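Local coordinates for protein SGNH-hydrolase family esterase (Altererythrobacter indicus, PDB 7C2A) that hydrolyses esters as a member of the SGNH-hydrolase family, possibly including lysophospholipids, as relatives of its lysophospholipase L1-like group do, at residues D83-A93 and L122-I133. Numbering follows the deposited sequence. Where two conformers were deposited one is given.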
# COMPACT_ATOMS: atom_id res chain seq x y z
N ASP A 83 7.82 1.64 2.23
CA ASP A 83 9.22 1.97 1.85
C ASP A 83 9.34 3.49 1.80
O ASP A 83 10.31 4.03 2.32
CB ASP A 83 9.63 1.32 0.52
CG ASP A 83 9.55 -0.20 0.52
OD1 ASP A 83 8.49 -0.73 0.90
OD2 ASP A 83 10.55 -0.83 0.13
N LEU A 84 8.37 4.16 1.17
CA LEU A 84 8.34 5.65 1.11
C LEU A 84 8.36 6.21 2.54
O LEU A 84 9.17 7.11 2.82
CB LEU A 84 7.03 6.10 0.47
CG LEU A 84 6.87 5.82 -1.01
CD1 LEU A 84 5.42 6.01 -1.45
CD2 LEU A 84 7.80 6.71 -1.81
N LEU A 85 7.48 5.70 3.41
CA LEU A 85 7.36 6.22 4.80
C LEU A 85 8.67 6.07 5.57
O LEU A 85 8.90 6.87 6.49
CB LEU A 85 6.20 5.50 5.49
CG LEU A 85 4.82 6.05 5.14
CD1 LEU A 85 4.78 6.61 3.72
CD2 LEU A 85 3.73 5.01 5.33
N ARG A 86 9.46 5.05 5.25
CA ARG A 86 10.76 4.87 5.88
C ARG A 86 11.89 5.57 5.12
O ARG A 86 13.04 5.47 5.55
CB ARG A 86 11.08 3.38 6.03
CG ARG A 86 10.20 2.63 7.03
CD ARG A 86 10.48 1.13 6.97
NE ARG A 86 9.68 0.37 7.92
CZ ARG A 86 10.06 0.10 9.17
NH1 ARG A 86 9.26 -0.60 9.97
NH2 ARG A 86 11.22 0.54 9.62
N GLY A 87 11.58 6.27 4.03
CA GLY A 87 12.61 6.92 3.21
C GLY A 87 13.56 5.98 2.51
O GLY A 87 14.68 6.38 2.16
N LEU A 88 13.15 4.74 2.28
CA LEU A 88 14.05 3.70 1.79
C LEU A 88 14.30 3.85 0.29
O LEU A 88 13.52 4.46 -0.45
CB LEU A 88 13.47 2.32 2.06
CG LEU A 88 13.29 1.97 3.54
CD1 LEU A 88 12.68 0.57 3.66
CD2 LEU A 88 14.61 2.07 4.29
N SER A 89 15.37 3.22 -0.16
CA SER A 89 15.81 3.26 -1.54
C SER A 89 14.67 2.88 -2.48
O SER A 89 14.13 1.77 -2.37
CB SER A 89 16.95 2.25 -1.70
OG SER A 89 17.16 1.99 -3.08
N PRO A 90 14.32 3.73 -3.45
CA PRO A 90 13.36 3.29 -4.47
C PRO A 90 13.87 2.14 -5.32
O PRO A 90 13.09 1.28 -5.74
CB PRO A 90 13.14 4.55 -5.32
CG PRO A 90 13.50 5.67 -4.43
CD PRO A 90 14.63 5.16 -3.58
N ALA A 91 15.18 2.11 -5.58
CA ALA A 91 15.77 1.02 -6.39
C ALA A 91 15.56 -0.32 -5.67
O ALA A 91 15.20 -1.30 -6.31
CB ALA A 91 17.24 1.30 -6.64
N GLU A 92 15.78 -0.34 -4.36
CA GLU A 92 15.59 -1.60 -3.59
C GLU A 92 14.10 -1.98 -3.57
O GLU A 92 13.80 -3.17 -3.61
CB GLU A 92 16.20 -1.47 -2.20
CG GLU A 92 17.71 -1.29 -2.26
CD GLU A 92 18.38 -1.28 -0.91
OE1 GLU A 92 17.71 -1.58 0.07
OE2 GLU A 92 19.57 -0.95 -0.83
N ALA A 93 13.21 -1.00 -3.47
CA ALA A 93 11.78 -1.30 -3.52
C ALA A 93 11.42 -1.96 -4.86
O ALA A 93 10.66 -2.94 -4.90
CB ALA A 93 10.96 -0.03 -3.31
N LEU A 122 9.94 14.12 0.43
CA LEU A 122 11.29 13.63 0.20
C LEU A 122 12.02 14.36 -0.92
O LEU A 122 13.23 14.17 -1.08
CB LEU A 122 11.29 12.12 -0.08
CG LEU A 122 10.58 11.23 0.94
CD1 LEU A 122 9.31 10.66 0.35
CD2 LEU A 122 11.51 10.13 1.41
N GLY A 123 11.34 15.16 -1.69
CA GLY A 123 12.02 15.90 -2.77
C GLY A 123 11.71 15.34 -4.15
O GLY A 123 11.35 14.17 -4.25
N ALA A 124 11.90 16.16 -5.18
CA ALA A 124 11.58 15.76 -6.57
C ALA A 124 12.46 14.60 -7.04
O ALA A 124 11.97 13.75 -7.77
CB ALA A 124 11.71 16.95 -7.48
N LYS A 125 13.74 14.60 -6.66
CA LYS A 125 14.64 13.52 -7.14
C LYS A 125 14.12 12.16 -6.65
O LYS A 125 13.99 11.24 -7.46
CB LYS A 125 16.07 13.77 -6.66
CG LYS A 125 17.07 12.72 -7.12
CD LYS A 125 18.49 13.13 -6.82
CE LYS A 125 19.51 12.08 -7.19
NZ LYS A 125 20.89 12.59 -6.97
N TYR A 126 13.85 12.05 -5.36
CA TYR A 126 13.33 10.78 -4.80
C TYR A 126 11.94 10.48 -5.39
O TYR A 126 11.68 9.35 -5.79
CB TYR A 126 13.24 10.89 -3.28
CG TYR A 126 12.77 9.63 -2.60
CD1 TYR A 126 11.44 9.26 -2.62
CD2 TYR A 126 13.67 8.82 -1.93
CE1 TYR A 126 11.01 8.09 -2.00
CE2 TYR A 126 13.26 7.66 -1.29
CZ TYR A 126 11.93 7.30 -1.33
OH TYR A 126 11.48 6.17 -0.71
N GLN A 127 11.08 11.50 -5.42
CA GLN A 127 9.68 11.29 -5.89
C GLN A 127 9.66 10.77 -7.33
O GLN A 127 8.94 9.81 -7.60
CB GLN A 127 8.87 12.57 -5.70
CG GLN A 127 7.57 12.58 -6.49
CD GLN A 127 7.78 13.20 -7.85
OE1 GLN A 127 8.47 14.20 -7.99
NE2 GLN A 127 7.18 12.60 -8.86
N ARG A 128 10.43 11.37 -8.22
CA ARG A 128 10.41 10.89 -9.63
C ARG A 128 10.92 9.45 -9.69
O ARG A 128 10.34 8.64 -10.41
CB ARG A 128 11.30 11.78 -10.50
CG ARG A 128 10.67 13.13 -10.85
CD ARG A 128 11.61 13.90 -11.76
NE ARG A 128 12.87 14.22 -11.12
CZ ARG A 128 13.31 15.45 -10.92
NH1 ARG A 128 12.59 16.48 -11.31
NH2 ARG A 128 14.47 15.65 -10.31
N GLU A 129 11.98 9.15 -8.94
CA GLU A 129 12.56 7.78 -8.97
C GLU A 129 11.55 6.78 -8.41
O GLU A 129 11.33 5.74 -9.04
CB GLU A 129 13.86 7.73 -8.16
CG GLU A 129 14.63 6.45 -8.38
CD GLU A 129 15.82 6.20 -7.47
OE1 GLU A 129 16.22 7.12 -6.73
OE2 GLU A 129 16.33 5.08 -7.49
N PHE A 130 10.91 7.11 -7.30
CA PHE A 130 9.95 6.17 -6.69
C PHE A 130 8.74 5.97 -7.60
O PHE A 130 8.36 4.82 -7.86
CB PHE A 130 9.50 6.70 -5.33
CG PHE A 130 8.44 5.84 -4.70
CD1 PHE A 130 8.81 4.74 -3.95
CD2 PHE A 130 7.09 6.10 -4.89
CE1 PHE A 130 7.84 3.92 -3.38
CE2 PHE A 130 6.13 5.29 -4.31
CZ PHE A 130 6.51 4.21 -3.56
N ASP A 131 8.18 7.06 -8.11
CA ASP A 131 6.97 6.95 -8.91
C ASP A 131 7.20 6.10 -10.15
O ASP A 131 6.30 5.36 -10.58
CB ASP A 131 6.47 8.33 -9.34
CG ASP A 131 5.88 9.14 -8.21
OD1 ASP A 131 5.84 8.66 -7.06
OD2 ASP A 131 5.44 10.27 -8.50
N GLY A 132 8.40 6.17 -10.73
CA GLY A 132 8.66 5.45 -11.97
C GLY A 132 8.83 3.96 -11.82
O GLY A 132 8.85 3.25 -12.83
N ILE A 133 8.95 3.44 -10.60
CA ILE A 133 9.17 1.99 -10.49
C ILE A 133 7.95 1.21 -10.93
O ILE A 133 8.07 0.11 -11.47
CB ILE A 133 9.68 1.55 -9.10
CG1 ILE A 133 8.57 1.57 -8.04
CG2 ILE A 133 10.89 2.36 -8.68
CD1 ILE A 133 9.01 1.07 -6.67
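Leu84 reaches Phe130 and Tyr126 in the apolar centre, its branched end over one face of the Phe130 ring, although the detail of that pair is doubtful, Phe130 being modelled in two conformers. Leu84 CD2 also meets the edge of the Tyr126 ring, in its plane, 3.5 Å from Tyr126 CE1. Pro90 CG covers one face of that ring as a CH-pi contact, 3.9 Å from the centroid and 18° off the normal; Leu122 CD2, in the conformer given, lies over the opposite face. Pro90 CB also packs 3.8 Å from Phe130 CA, and Ala93 CB meets Ile133 CD1 at 4.0 Å. The chi1 of Tyr126 (-178°, CG opposite the backbone N) carries its hydroxyl to the Leu88 carbonyl, to which it donates: Tyr126 OH to Leu88 O is 2.7 Å, in the carbonyl plane, with a C=O...donor angle of 149°. A phenylalanine in its place would probably leave that carbonyl without this donor and the 87-89 turn less firmly tied. Further out, extended Glu129 lays its carboxylate against Pro90, Glu129 CD to Pro90 CB 3.8 Å. Within the alpha/beta SGNH-hydrolase fold, helix 124-131, following strand 111-114 of the five-stranded parallel sheet, thus packs against the turn from helix 81-85, closed by a Schellman motif at Gly87, to helix 90-106.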